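Side-chain contacts in lantibiotic dehydratase (Microbispora corallina, PDB 5EHK), which probably dehydrates serine and threonine residues of the NAI-107 precursor peptide in a reaction that depends on glutamyl-tRNA: residues Leu378-Val381 with Val382-Glu385; Ala549-Ala552 with Ala553-Gly557. One frame throughout, in Å; residues are numbered along the deposited sequence.

Contact 1: residues Leu378-Val381 with Val382-Glu385; sequences LPEV and VRTE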
loop_
_atom_site.group_PDB
_atom_site.type_symbol
_atom_site.label_atom_id
_atom_site.label_comp_id
_atom_site.label_asym_id
_atom_site.label_seq_id
_atom_site.Cartn_x
_atom_site.Cartn_y
_atom_site.Cartn_z
ATOM N N LEU A 378 -35.798 -7.164 -33.111
ATOM C CA LEU A 378 -34.988 -6.023 -33.465
ATOM C C LEU A 378 -34.220 -6.369 -34.730
ATOM O O LEU A 378 -33.796 -7.504 -34.912
ATOM C CB LEU A 378 -34.027 -5.680 -32.325
ATOM C CG LEU A 378 -34.573 -5.405 -30.925
ATOM C CD1 LEU A 378 -33.399 -5.315 -29.964
ATOM C CD2 LEU A 378 -35.388 -4.109 -30.878
ATOM N N PRO A 379 -34.070 -5.389 -35.626
ATOM C CA PRO A 379 -33.405 -5.610 -36.908
ATOM C C PRO A 379 -31.923 -5.820 -36.706
ATOM O O PRO A 379 -31.403 -5.541 -35.631
ATOM C CB PRO A 379 -33.628 -4.289 -37.637
ATOM C CG PRO A 379 -33.716 -3.283 -36.555
ATOM C CD PRO A 379 -34.506 -3.989 -35.478
ATOM N N GLU A 380 -31.253 -6.269 -37.753
ATOM C CA GLU A 380 -29.828 -6.514 -37.707
ATOM C C GLU A 380 -28.969 -5.263 -37.485
ATOM O O GLU A 380 -27.838 -5.365 -37.023
ATOM C CB GLU A 380 -29.400 -7.223 -38.998
ATOM C CG GLU A 380 -29.972 -8.607 -39.158
ATOM C CD GLU A 380 -29.453 -9.569 -38.101
ATOM O OE1 GLU A 380 -28.276 -9.393 -37.678
ATOM O OE2 GLU A 380 -30.222 -10.483 -37.696
ATOM N N VAL A 381 -29.484 -4.084 -37.788
ATOM C CA VAL A 381 -28.646 -2.893 -37.664
ATOM C C VAL A 381 -28.326 -2.658 -36.189
ATOM O O VAL A 381 -27.241 -2.196 -35.848
ATOM C CB VAL A 381 -29.298 -1.625 -38.319
ATOM C CG1 VAL A 381 -30.584 -1.221 -37.590
ATOM C CG2 VAL A 381 -28.309 -0.461 -38.397
ATOM N N VAL A 382 -29.264 -3.024 -35.320
ATOM C CA VAL A 382 -29.073 -2.887 -33.885
ATOM C C VAL A 382 -28.069 -3.912 -33.357
ATOM O O VAL A 382 -27.146 -3.551 -32.630
ATOM C CB VAL A 382 -30.394 -3.001 -33.127
ATOM C CG1 VAL A 382 -30.131 -3.138 -31.621
ATOM C CG2 VAL A 382 -31.260 -1.788 -33.428
ATOM N N ARG A 383 -28.240 -5.176 -33.735
ATOM C CA ARG A 383 -27.270 -6.215 -33.391
ATOM C C ARG A 383 -25.834 -5.795 -33.729
ATOM O O ARG A 383 -24.901 -6.092 -32.997
ATOM C CB ARG A 383 -27.596 -7.508 -34.129
ATOM C CG ARG A 383 -26.699 -8.686 -33.770
ATOM C CD ARG A 383 -26.615 -9.657 -34.930
ATOM N NE ARG A 383 -26.679 -11.054 -34.515
ATOM C CZ ARG A 383 -27.615 -11.916 -34.904
ATOM N NH1 ARG A 383 -28.593 -11.536 -35.720
ATOM N NH2 ARG A 383 -27.574 -13.169 -34.477
ATOM N N THR A 384 -25.659 -5.075 -34.824
ATOM C CA THR A 384 -24.338 -4.603 -35.213
ATOM C C THR A 384 -23.842 -3.445 -34.344
ATOM O O THR A 384 -22.637 -3.296 -34.130
ATOM C CB THR A 384 -24.311 -4.264 -36.717
ATOM O OG1 THR A 384 -24.318 -5.501 -37.434
ATOM C CG2 THR A 384 -23.053 -3.464 -37.112
ATOM N N GLU A 385 -24.772 -2.622 -33.861
ATOM C CA GLU A 385 -24.409 -1.495 -33.002
ATOM C C GLU A 385 -23.839 -2.072 -31.719
ATOM O O GLU A 385 -22.704 -1.782 -31.341
ATOM C CB GLU A 385 -25.623 -0.600 -32.714
ATOM C CG GLU A 385 -25.315 0.740 -32.014
ATOM C CD GLU A 385 -24.306 1.648 -32.751
ATOM O OE1 GLU A 385 -24.532 2.018 -33.926
ATOM O OE2 GLU A 385 -23.285 2.022 -32.131
#
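E380 and R383 pair side by side in the first turn of helix 380-395, with P379 at its N-cap position, just after the residues of strand 366-379. R383 leaves the backbone with CG anti to N (chi1 -176°). Its CB rests 3.6 Å from E380 O, and CD passes 3.2 Å from E380 OE1. NE forms a weak, long ion pair with E387 OE2, and CZ lies 3.8 Å from E380 OE1. A bend at chi3 brings NH1 back to the carboxylate, 2.8 Å from E380 OE2 in a salt bridge and close to OE1 through a weak hydrogen bond. OE2 lies at the edge of the guanidinium, in its plane, and the two flat groups are only 24° from coplanar. NH2 reaches past this pair to a salt bridge with D10, so the arginine ties the helix start to strand 6-17. V382 is buried and packs its methyls on the preceding residues: its CG1 is 4.3 Å from L378 CD1 and its CG2 4.2 Å from P379 CG, with F520 and L515 also against it. The helical backbone bonding starts weakly, from V382 N to P379 O, and continues with T384 N donating to E380 O at 3.1 Å.

Contact 2: residues Ala549-Ala552 with Ala553-Gly557; sequences AESA and ARQAG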
loop_
_atom_site.group_PDB
_atom_site.type_symbol
_atom_site.label_atom_id
_atom_site.label_comp_id
_atom_site.label_asym_id
_atom_site.label_seq_id
_atom_site.Cartn_x
_atom_site.Cartn_y
_atom_site.Cartn_z
ATOM N N ALA A 549 -33.872 -23.164 -25.606
ATOM C CA ALA A 549 -33.326 -24.204 -26.479
ATOM C C ALA A 549 -32.167 -23.681 -27.321
ATOM O O ALA A 549 -31.247 -24.425 -27.637
ATOM C CB ALA A 549 -34.401 -24.774 -27.370
ATOM N N GLU A 550 -32.198 -22.401 -27.673
ATOM C CA GLU A 550 -31.073 -21.814 -28.380
ATOM C C GLU A 550 -29.932 -21.668 -27.391
ATOM O O GLU A 550 -28.790 -22.037 -27.691
ATOM C CB GLU A 550 -31.409 -20.470 -29.012
ATOM C CG GLU A 550 -30.159 -19.812 -29.579
ATOM C CD GLU A 550 -30.260 -19.419 -31.038
ATOM O OE1 GLU A 550 -31.350 -19.551 -31.645
ATOM O OE2 GLU A 550 -29.223 -18.961 -31.572
ATOM N N SER A 551 -30.255 -21.129 -26.213
ATOM C CA SER A 551 -29.297 -20.993 -25.118
ATOM C C SER A 551 -28.564 -22.301 -24.797
ATOM O O SER A 551 -27.332 -22.336 -24.748
ATOM C CB SER A 551 -30.003 -20.476 -23.861
ATOM O OG SER A 551 -29.107 -20.348 -22.774
ATOM N N ALA A 552 -29.317 -23.374 -24.588
ATOM C CA ALA A 552 -28.708 -24.649 -24.231
ATOM C C ALA A 552 -27.809 -25.162 -25.332
ATOM O O ALA A 552 -26.829 -25.854 -25.075
ATOM C CB ALA A 552 -29.748 -25.663 -23.905
ATOM N N ALA A 553 -28.145 -24.839 -26.572
ATOM C CA ALA A 553 -27.379 -25.371 -27.694
ATOM C C ALA A 553 -26.048 -24.655 -27.869
ATOM O O ALA A 553 -25.033 -25.270 -28.197
ATOM C CB ALA A 553 -28.198 -25.294 -28.963
ATOM N N ARG A 554 -26.080 -23.344 -27.688
ATOM C CA ARG A 554 -24.895 -22.505 -27.775
ATOM C C ARG A 554 -23.899 -22.779 -26.634
ATOM O O ARG A 554 -22.680 -22.873 -26.850
ATOM C CB ARG A 554 -25.318 -21.055 -27.789
ATOM C CG ARG A 554 -26.193 -20.749 -28.944
ATOM C CD ARG A 554 -26.479 -19.294 -28.971
ATOM N NE ARG A 554 -26.865 -18.817 -30.290
ATOM C CZ ARG A 554 -26.046 -18.773 -31.336
ATOM N NH1 ARG A 554 -24.788 -19.222 -31.242
ATOM N NH2 ARG A 554 -26.501 -18.287 -32.486
ATOM N N GLN A 555 -24.431 -22.892 -25.421
ATOM C CA GLN A 555 -23.607 -23.187 -24.262
ATOM C C GLN A 555 -23.022 -24.596 -24.363
ATOM O O GLN A 555 -21.882 -24.831 -23.952
ATOM C CB GLN A 555 -24.380 -22.981 -22.948
ATOM C CG GLN A 555 -24.637 -21.520 -22.594
ATOM C CD GLN A 555 -25.404 -21.378 -21.290
ATOM O OE1 GLN A 555 -24.834 -21.517 -20.211
ATOM N NE2 GLN A 555 -26.699 -21.092 -21.381
ATOM N N ALA A 556 -23.787 -25.515 -24.938
ATOM C CA ALA A 556 -23.303 -26.870 -25.157
ATOM C C ALA A 556 -22.040 -26.863 -26.007
ATOM O O ALA A 556 -21.202 -27.760 -25.901
ATOM C CB ALA A 556 -24.376 -27.719 -25.824
ATOM N N GLY A 557 -21.925 -25.854 -26.866
ATOM C CA GLY A 557 -20.764 -25.695 -27.702
ATOM C C GLY A 557 -20.048 -24.383 -27.469
ATOM O O GLY A 557 -19.501 -23.814 -28.406
#
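At the edge of the R554 guanidinium, near its plane, sits OE2 of E550, one helical turn earlier in an i to i+4 salt bridge; W9 adds a cation-pi contact to the same arginine. OE2 takes two N-H groups from R554: NE at 2.7 Å and, in a weak bond, NH2 at 2.9 Å. For NE it uses its anti lone pair, and it stands 26° out of the guanidinium plane. The carboxylate and guanidinium planes are 33° apart, and both donors converge on the one oxygen, OE2. E550 places CG anti to the backbone N (chi1 172°) and bends at chi2, while R554 runs extended from CG to NE, bringing its CD within 3.8 Å of E550 CG. D10 has an oxygen close to OE2 and forms a weak, long ion pair with R554 NH2; the arginine would therefore be expected to moderate the repulsion between the two acids.

A second pair follows one residue on: the amide nitrogen NE2 of Q555 makes a weak hydrogen bond of 2.9 Å to S551 OG, while OE1 accepts from H532 NE2, which would favour this orientation of the amide. Among the backbone bonds, R554 N to E550 O and Q555 N to S551 O are well aligned, both being 3.0 Å long. Helix 545-556 thus lays E550 and S551 against V11 and W9 of strand 6-17 and sets A552 and Q555 on the loop residue Y588, and beyond it G557 O accepts a bond from R795.

The two contacts belong to different helices of the N-terminal lantibiotic dehydratase family region, with centres 21 Å apart and nearest atoms about 6 Å apart, not touching. Both are partly buried and both join a glutamate to an arginine farther along the same helix, but the spacing is three residues in contact 1 and four in contact 2. What they share is strand 6-17: D10 is salt-bridged to the arginine of contact 1 and forms only a weak, long ion pair with that of contact 2. Contact 1, at a strand-to-helix junction, adds an apolar underside; contact 2, near a helix end, has the exposed alanines A549, A553 and A556 and buries a serine-glutamine pair.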